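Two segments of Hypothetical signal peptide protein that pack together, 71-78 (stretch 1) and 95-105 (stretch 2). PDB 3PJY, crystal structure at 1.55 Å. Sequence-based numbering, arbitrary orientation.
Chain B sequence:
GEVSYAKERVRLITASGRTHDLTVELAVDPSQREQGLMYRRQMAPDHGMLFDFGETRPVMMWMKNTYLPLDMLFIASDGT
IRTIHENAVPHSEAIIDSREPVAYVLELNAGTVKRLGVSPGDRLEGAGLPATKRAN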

# COMPACT_ATOMS: atom_id res chain seq x y z
N ASP B 71 -4.63 18.14 2.47
CA ASP B 71 -3.19 18.35 2.45
C ASP B 71 -2.71 18.23 0.99
O ASP B 71 -3.19 17.38 0.22
CB ASP B 71 -2.45 17.27 3.25
CG ASP B 71 -2.61 17.37 4.75
OD1 ASP B 71 -3.17 18.38 5.27
OD2 ASP B 71 -2.16 16.41 5.44
N MSE B 72 -1.81 19.13 0.59
CA MSE B 72 -1.25 19.19 -0.76
C MSE B 72 0.23 18.88 -0.74
O MSE B 72 0.98 19.51 0.04
CB MSE B 72 -1.50 20.56 -1.42
CG MSE B 72 -2.89 20.90 -1.58
SE MSE B 72 -2.93 22.65 -2.39
CE MSE B 72 -4.87 22.79 -2.62
N LEU B 73 0.68 17.93 -1.54
CA LEU B 73 2.09 17.58 -1.64
C LEU B 73 2.55 17.89 -3.08
O LEU B 73 1.96 17.39 -4.02
CB LEU B 73 2.36 16.12 -1.31
CG LEU B 73 1.97 15.60 0.08
CD1 LEU B 73 0.45 15.48 0.28
CD2 LEU B 73 2.57 14.21 0.27
N PHE B 74 3.56 18.74 -3.20
CA PHE B 74 4.13 19.17 -4.49
C PHE B 74 5.33 18.32 -4.78
O PHE B 74 6.25 18.28 -3.98
CB PHE B 74 4.50 20.64 -4.36
CG PHE B 74 3.29 21.54 -4.23
CD1 PHE B 74 2.65 22.03 -5.36
CD2 PHE B 74 2.82 21.91 -3.01
CE1 PHE B 74 1.56 22.86 -5.26
CE2 PHE B 74 1.70 22.72 -2.91
CZ PHE B 74 1.07 23.18 -4.05
N ILE B 75 5.33 17.61 -5.90
CA ILE B 75 6.19 16.48 -6.12
C ILE B 75 6.98 16.60 -7.41
O ILE B 75 6.41 16.89 -8.47
CB ILE B 75 5.37 15.15 -6.10
CG1 ILE B 75 4.70 14.97 -4.71
CG2 ILE B 75 6.23 13.93 -6.45
CD1 ILE B 75 3.65 13.84 -4.70
N ALA B 76 8.27 16.34 -7.32
CA ALA B 76 9.15 16.40 -8.50
C ALA B 76 8.94 15.20 -9.42
O ALA B 76 8.34 14.21 -9.03
CB ALA B 76 10.61 16.48 -8.03
N SER B 77 9.49 15.25 -10.65
CA SER B 77 9.33 14.11 -11.56
C SER B 77 9.89 12.78 -11.06
O SER B 77 9.42 11.71 -11.47
CB SER B 77 9.95 14.41 -12.95
OG SER B 77 11.28 14.74 -12.79
N ASP B 78 10.89 12.84 -10.18
CA ASP B 78 11.49 11.64 -9.62
C ASP B 78 10.75 11.14 -8.36
O ASP B 78 11.17 10.17 -7.71
CB ASP B 78 12.97 11.85 -9.33
CG ASP B 78 13.25 12.82 -8.19
OD1 ASP B 78 12.32 13.37 -7.55
OD2 ASP B 78 14.45 13.04 -7.90
N ILE B 95 -4.48 31.28 -3.88
CA ILE B 95 -3.56 30.44 -4.64
C ILE B 95 -2.50 29.90 -3.74
O ILE B 95 -1.88 30.65 -2.97
CB ILE B 95 -2.90 31.24 -5.81
CG1 ILE B 95 -3.98 31.63 -6.83
CG2 ILE B 95 -1.70 30.42 -6.43
CD1 ILE B 95 -3.53 32.65 -7.94
N ILE B 96 -2.27 28.59 -3.86
CA ILE B 96 -1.20 27.89 -3.20
C ILE B 96 -0.20 27.54 -4.30
O ILE B 96 -0.50 26.71 -5.16
CB ILE B 96 -1.71 26.63 -2.47
CG1 ILE B 96 -2.80 27.02 -1.46
CG2 ILE B 96 -0.52 25.90 -1.79
CD1 ILE B 96 -3.57 25.84 -0.86
N ASP B 97 0.94 28.22 -4.30
CA ASP B 97 1.92 28.08 -5.36
C ASP B 97 2.94 27.03 -4.99
O ASP B 97 3.32 26.92 -3.82
CB ASP B 97 2.59 29.42 -5.65
CG ASP B 97 3.24 29.44 -7.03
OD1 ASP B 97 2.48 29.58 -8.02
OD2 ASP B 97 4.47 29.28 -7.09
N SER B 98 3.42 26.26 -5.97
CA SER B 98 4.43 25.28 -5.72
C SER B 98 5.79 25.98 -5.41
O SER B 98 6.65 25.33 -4.85
CB SER B 98 4.58 24.34 -6.92
OG SER B 98 5.06 25.04 -8.05
N ARG B 99 5.98 27.23 -5.83
CA ARG B 99 7.20 28.02 -5.49
C ARG B 99 8.45 27.61 -6.29
O ARG B 99 9.50 28.20 -6.15
CB ARG B 99 7.50 27.93 -3.97
N GLU B 100 8.32 26.59 -7.12
CA GLU B 100 9.40 26.01 -7.88
C GLU B 100 8.79 24.95 -8.80
O GLU B 100 7.66 24.48 -8.58
CB GLU B 100 10.38 25.30 -6.97
CG GLU B 100 9.81 24.12 -6.28
CD GLU B 100 10.73 23.55 -5.22
OE1 GLU B 100 11.93 23.38 -5.50
OE2 GLU B 100 10.25 23.30 -4.10
N PRO B 101 9.55 24.53 -9.81
CA PRO B 101 8.98 23.57 -10.78
C PRO B 101 8.71 22.22 -10.16
O PRO B 101 9.55 21.69 -9.43
CB PRO B 101 10.07 23.48 -11.83
CG PRO B 101 10.83 24.80 -11.69
CD PRO B 101 10.88 25.00 -10.23
N VAL B 102 7.54 21.64 -10.44
CA VAL B 102 7.19 20.29 -10.03
C VAL B 102 6.46 19.58 -11.17
O VAL B 102 6.13 20.21 -12.19
CB VAL B 102 6.27 20.29 -8.76
CG1 VAL B 102 7.07 20.86 -7.53
CG2 VAL B 102 4.95 21.06 -8.98
N ALA B 103 6.24 18.28 -11.01
CA ALA B 103 5.61 17.46 -12.03
C ALA B 103 4.24 16.92 -11.62
O ALA B 103 3.45 16.53 -12.46
CB ALA B 103 6.52 16.27 -12.38
N TYR B 104 3.98 16.85 -10.32
CA TYR B 104 2.75 16.29 -9.76
C TYR B 104 2.34 17.04 -8.53
O TYR B 104 3.19 17.65 -7.83
CB TYR B 104 2.90 14.83 -9.36
CG TYR B 104 3.42 13.90 -10.40
CD1 TYR B 104 4.79 13.67 -10.51
CD2 TYR B 104 2.57 13.21 -11.24
CE1 TYR B 104 5.29 12.83 -11.41
CE2 TYR B 104 3.08 12.32 -12.19
CZ TYR B 104 4.44 12.19 -12.28
OH TYR B 104 4.96 11.31 -13.19
N VAL B 105 1.06 16.98 -8.21
CA VAL B 105 0.56 17.36 -6.89
C VAL B 105 -0.31 16.19 -6.41
O VAL B 105 -1.13 15.65 -7.16
CB VAL B 105 -0.24 18.64 -6.89
CG1 VAL B 105 -1.04 18.87 -5.59
CG2 VAL B 105 0.70 19.87 -7.13
O HOH W 1 7.60 11.16 -13.34

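A short antiparallel pairing can anchor a long loop when a few backbone hydrogen bonds fix the register and one large aromatic side chain reaches back to meet the rest of the segment. The two segments here illustrate the principle. Residues 71-75 form the end of a strand; the second segment includes strand residues Ile96 and Asp97, then a loop; the chain turns a corner at Ala103, and Tyr104 and Val105 belong to a strand that continues beyond the segment. Only this last part pairs with the first segment. Ile75 and Tyr104 form a hydrogen-bonded pair, with Ile75 N donating to Tyr104 O at 2.9 Å and Tyr104 N donating to Ile75 O at 3.1 Å. Phe74 and Val105 follow as a non-hydrogen-bonded pair, their CA atoms 4.7 Å apart. Beside them a CA-H...O contact, Val105 CA to Leu73 O at 3.2 Å, carries the close approach of the two backbones one residue further.

At the corner, Ile75 O takes a second hydrogen bond, from Ala103 N at 2.9 Å. A single carbonyl thus receives two consecutive amides, and the place where the second segment bends is tied to the place where the first strand ends.

The alternation of the strands sorts the side chains. Phe74 and Val105 share one face of the sheet, Ile75 and Tyr104 the other. Phe74, buried and with the largest area covered by the opposing segment, has chi1 in the m well, and the end of its side chain comes nearer to that segment than its CA-to-CB direction alone would suggest. Its ring gathers residues that are distant along the second segment: Val105 CG2 lies 3.4 Å from Phe74 CD1, Ile96 CG2 lies 3.9 Å from Phe74 CZ at the ring edge, and Ser98 CA sits over one face, 4.0 Å from the centroid of the Phe74 ring in a CH-pi contact. A flat, wide hydrocarbon surface suits this position because it can meet a strand and a loop at once. Ser98 CB also comes close, 3.4 Å from Phe74 CD1, while the Ser98 hydroxyl donates to Glu100 O, OG to O at 2.7 Å. Val102 adds a branched aliphatic contact, its CG1 4.1 Å from Phe74 CB.

Farther along, the long, unbranched side chain of Met72, a selenomethionine, extends from the strand to place SE 3.6 Å from Ile96 CD1, so that a second apolar contact reaches the 96-97 strand.

On the other face, Ile75 CB and Tyr104 CB pack at 4.1 Å. The Tyr104 ring turns its edge to the end of the first segment, with Ser77 CA 4.2 Å from Tyr104 CE1. At this more exposed margin a polar aromatic is well placed: one water bridges the segments, donating to Ser77 O at 2.7 Å and lying 2.6 Å from Tyr104 OH. Altogether the contact buries 602 Å², counting both sides.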